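Long-range contact in endo-b-1,4-glucanase (Nasutitermes takasagoensis, PDB 1KS8), which probably cuts internal beta-1,4-glucosidic linkages in cellulose and related beta-glucans as a family 9 glycoside hydrolase: residues T31-S36 and H360-C365. Numbering follows the deposited sequence.
Sequences TWRKDS and HRSSSC. With SO4 (sulfate ion), chain B.
The indole of Trp-32 drives the outer rim of its six-membered ring against Ser-362 and Ser-363, in the short helix 361-364 that His-360 N-caps; 31-36 is loop and 360-365 a weakly bonded helical turn with its flanks, in an (alpha/alpha)6 family 9 catalytic domain. CH2 meets CB of Ser-363 at 3.7 Å, and CZ3 lies 3.5 Å from the carbonyl O of Ser-362, whose CB sits in the ring plane at the indole edge. Serines suit these places because their short side chains let the broad ring come close to the helix backbone. The Trp-32 ring also stacks on His-385. CG of Arg-33 covers part of one indole face, offset toward the rim. Chi2 of -60° folds CD of Arg-33 round to touch OG of Ser-362 (3.6 Å), and a second bend at chi3 follows; NH1 goes on to the carbonyls of Ala-18 and Arg-20. No hydrogen bond joins the two segments; packing alone carries the contact.

His-360 supplies the cap: its ND1 accepts from N of Ser-363 (3.2 Å, 155°), nearly in the imidazole plane, and also pairs with OG of Ser-363. NE2 binds Gln-19, so both ring nitrogens are engaged, which would fix the ring's rotation. The His-360 side chain lies about 7 Å from that of Glu-412, a predicted active-site residue. Arg-361, extended from CG to NE, suits a site lined by acceptors, its guanidinium reaching the carbonyls of Gly-56, His-124 and Phe-126. An alanine here would probably cost these carbonyls their guanidinium donors and leave the sulfate, likely from the crystallisation liquor, relying more on His-359. That ion meets the guanidinium edge-on, O4 receiving NH1 at 2.8 Å and O2 receiving NH2.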
ATOM      1  N   THR A  31      -7.050  17.856   9.693  1.00 12.14           N
ATOM      2  CA  THR A  31      -7.669  18.110  10.984  1.00 13.52           C
ATOM      3  C   THR A  31      -9.130  17.738  11.183  1.00 12.29           C
ATOM      4  O   THR A  31      -9.621  17.802  12.308  1.00 12.10           O
ATOM      5  CB  THR A  31      -7.474  19.582  11.387  1.00 14.99           C
ATOM      6  OG1 THR A  31      -8.024  20.432  10.377  1.00 17.26           O
ATOM      7  CG2 THR A  31      -5.991  19.886  11.549  1.00 18.47           C
ATOM      8  N   TRP A  32      -9.841  17.369  10.119  1.00 10.43           N
ATOM      9  CA  TRP A  32     -11.228  16.962  10.314  1.00 10.19           C
ATOM     10  C   TRP A  32     -11.255  15.541  10.876  1.00 10.56           C
ATOM     11  O   TRP A  32     -12.287  15.076  11.360  1.00 11.21           O
ATOM     12  CB  TRP A  32     -12.049  17.060   9.019  1.00 11.15           C
ATOM     13  CG  TRP A  32     -11.435  16.463   7.793  1.00 10.38           C
ATOM     14  CD1 TRP A  32     -10.707  17.115   6.838  1.00 11.42           C
ATOM     15  CD2 TRP A  32     -11.541  15.103   7.356  1.00  9.69           C
ATOM     16  NE1 TRP A  32     -10.358  16.248   5.832  1.00 13.05           N
ATOM     17  CE2 TRP A  32     -10.856  15.006   6.125  1.00  9.75           C
ATOM     18  CE3 TRP A  32     -12.149  13.957   7.885  1.00 10.41           C
ATOM     19  CZ2 TRP A  32     -10.761  13.807   5.411  1.00 10.51           C
ATOM     20  CZ3 TRP A  32     -12.055  12.764   7.176  1.00  9.42           C
ATOM     21  CH2 TRP A  32     -11.365  12.699   5.952  1.00 10.01           C
ATOM     22  N   ARG A  33     -10.113  14.857  10.809  1.00  9.14           N
ATOM     23  CA  ARG A  33      -9.996  13.513  11.371  1.00  9.22           C
ATOM     24  C   ARG A  33      -9.675  13.678  12.856  1.00  9.79           C
ATOM     25  O   ARG A  33      -8.909  14.570  13.236  1.00 10.36           O
ATOM     26  CB  ARG A  33      -8.873  12.722  10.687  1.00  8.56           C
ATOM     27  CG  ARG A  33      -9.254  12.046   9.371  1.00  7.99           C
ATOM     28  CD  ARG A  33     -10.384  11.037   9.559  1.00  8.17           C
ATOM     29  NE  ARG A  33     -10.274  10.346  10.841  1.00  7.85           N
ATOM     30  CZ  ARG A  33      -9.334   9.458  11.148  1.00  7.72           C
ATOM     31  NH1 ARG A  33      -8.410   9.121  10.256  1.00  7.46           N
ATOM     32  NH2 ARG A  33      -9.295   8.940  12.370  1.00  9.07           N
ATOM     33  N   LYS A  34     -10.256  12.821  13.689  1.00 10.17           N
ATOM     34  CA  LYS A  34     -10.053  12.892  15.133  1.00 10.15           C
ATOM     35  C   LYS A  34      -9.535  11.584  15.722  1.00 10.16           C
ATOM     36  O   LYS A  34      -9.556  10.545  15.066  1.00  9.77           O
ATOM     37  CB  LYS A  34     -11.374  13.246  15.821  1.00 11.23           C
ATOM     38  CG  LYS A  34     -12.075  14.472  15.257  1.00 12.75           C
ATOM     39  CD  LYS A  34     -11.237  15.727  15.424  1.00 14.69           C
ATOM     40  CE  LYS A  34     -11.912  16.916  14.760  1.00 16.58           C
ATOM     41  NZ  LYS A  34     -11.102  18.162  14.861  1.00 20.22           N
ATOM     42  N   ASP A  35      -9.077  11.645  16.969  1.00  9.52           N
ATOM     43  CA  ASP A  35      -8.582  10.458  17.656  1.00  9.56           C
ATOM     44  C   ASP A  35      -9.675   9.391  17.637  1.00  7.96           C
ATOM     45  O   ASP A  35     -10.851   9.690  17.856  1.00  9.41           O
ATOM     46  CB  ASP A  35      -8.232  10.781  19.113  1.00 10.37           C
ATOM     47  CG  ASP A  35      -7.092  11.773  19.243  1.00 12.71           C
ATOM     48  OD1 ASP A  35      -6.410  12.058  18.238  1.00 12.01           O
ATOM     49  OD2 ASP A  35      -6.875  12.261  20.373  1.00 15.29           O
ATOM     50  N   SER A  36      -9.290   8.142  17.398  1.00  8.33           N
ATOM     51  CA  SER A  36     -10.265   7.060  17.345  1.00  8.19           C
ATOM     52  C   SER A  36      -9.605   5.708  17.542  1.00  8.04           C
ATOM     53  O   SER A  36      -8.378   5.593  17.489  1.00  7.85           O
ATOM     54  CB  SER A  36     -10.985   7.069  15.994  1.00  8.02           C
ATOM     55  OG  SER A  36     -10.105   6.690  14.946  1.00  8.61           O
ATOM     56  N   HIS A 360     -16.196   6.160   1.280  1.00  7.70           N
ATOM     57  CA  HIS A 360     -15.337   6.391   2.430  1.00  6.34           C
ATOM     58  C   HIS A 360     -16.121   7.042   3.564  1.00  6.66           C
ATOM     59  O   HIS A 360     -16.653   8.145   3.421  1.00  7.19           O
ATOM     60  CB  HIS A 360     -14.209   7.289   1.921  1.00  7.11           C
ATOM     61  CG  HIS A 360     -13.088   7.495   2.883  1.00  6.67           C
ATOM     62  ND1 HIS A 360     -13.047   8.559   3.758  1.00  7.70           N
ATOM     63  CD2 HIS A 360     -11.929   6.817   3.057  1.00  7.14           C
ATOM     64  CE1 HIS A 360     -11.907   8.531   4.425  1.00  7.54           C
ATOM     65  NE2 HIS A 360     -11.210   7.484   4.019  1.00  7.05           N
ATOM     66  N   ARG A 361     -16.171   6.355   4.698  1.00  6.59           N
ATOM     67  CA  ARG A 361     -16.921   6.827   5.850  1.00  6.59           C
ATOM     68  C   ARG A 361     -16.497   8.138   6.496  1.00  6.51           C
ATOM     69  O   ARG A 361     -17.289   9.077   6.568  1.00  7.55           O
ATOM     70  CB  ARG A 361     -16.955   5.733   6.914  1.00  7.38           C
ATOM     71  CG  ARG A 361     -17.761   4.517   6.496  1.00  6.99           C
ATOM     72  CD  ARG A 361     -17.546   3.357   7.450  1.00  8.30           C
ATOM     73  NE  ARG A 361     -18.360   2.192   7.104  1.00  8.56           N
ATOM     74  CZ  ARG A 361     -18.134   1.389   6.068  1.00  9.37           C
ATOM     75  NH1 ARG A 361     -17.112   1.611   5.253  1.00  8.25           N
ATOM     76  NH2 ARG A 361     -18.932   0.347   5.857  1.00  9.49           N
ATOM     77  N   SER A 362     -15.256   8.222   6.962  1.00  7.43           N
ATOM     78  CA  SER A 362     -14.840   9.434   7.655  1.00  7.35           C
ATOM     79  C   SER A 362     -14.977  10.722   6.855  1.00  7.19           C
ATOM     80  O   SER A 362     -15.388  11.743   7.404  1.00  8.64           O
ATOM     81  CB  SER A 362     -13.413   9.291   8.207  1.00  8.68           C
ATOM     82  OG  SER A 362     -12.443   9.227   7.183  1.00  7.47           O
ATOM     83  N   SER A 363     -14.660  10.689   5.567  1.00  7.11           N
ATOM     84  CA  SER A 363     -14.781  11.903   4.765  1.00  6.92           C
ATOM     85  C   SER A 363     -16.233  12.269   4.452  1.00  7.41           C
ATOM     86  O   SER A 363     -16.536  13.420   4.160  1.00  8.00           O
ATOM     87  CB  SER A 363     -13.985  11.776   3.457  1.00  8.02           C
ATOM     88  OG  SER A 363     -14.491  10.746   2.628  1.00  8.21           O
ATOM     89  N   SER A 364     -17.134  11.294   4.515  1.00  7.62           N
ATOM     90  CA  SER A 364     -18.541  11.562   4.220  1.00  8.10           C
ATOM     91  C   SER A 364     -19.249  12.283   5.361  1.00  8.86           C
ATOM     92  O   SER A 364     -20.277  12.931   5.165  1.00  9.07           O
ATOM     93  CB  SER A 364     -19.283  10.253   3.947  1.00  7.73           C
ATOM     94  OG  SER A 364     -19.559   9.559   5.160  1.00  7.81           O
ATOM     95  N   CYS A 365     -18.686  12.176   6.554  1.00  8.45           N
ATOM     96  CA  CYS A 365     -19.302  12.752   7.737  1.00  8.95           C
ATOM     97  C   CYS A 365     -19.159  14.235   8.002  1.00 10.41           C
ATOM     98  O   CYS A 365     -18.103  14.821   7.790  1.00 10.56           O
ATOM     99  CB  CYS A 365     -18.791  12.025   8.971  1.00  9.04           C
ATOM    100  SG  CYS A 365     -19.232  10.272   9.080  1.00  9.45           S
TER
HETATM  101  S   SO4 B 450     -16.925  -1.366   2.950  1.00 16.40           S
HETATM  102  O1  SO4 B 450     -17.698  -1.286   1.535  1.00 19.57           O
HETATM  103  O2  SO4 B 450     -17.974  -1.521   3.937  1.00 18.50           O
HETATM  104  O3  SO4 B 450     -16.076  -2.366   2.937  1.00 19.13           O
HETATM  105  O4  SO4 B 450     -16.335  -0.059   3.085  1.00 17.02           O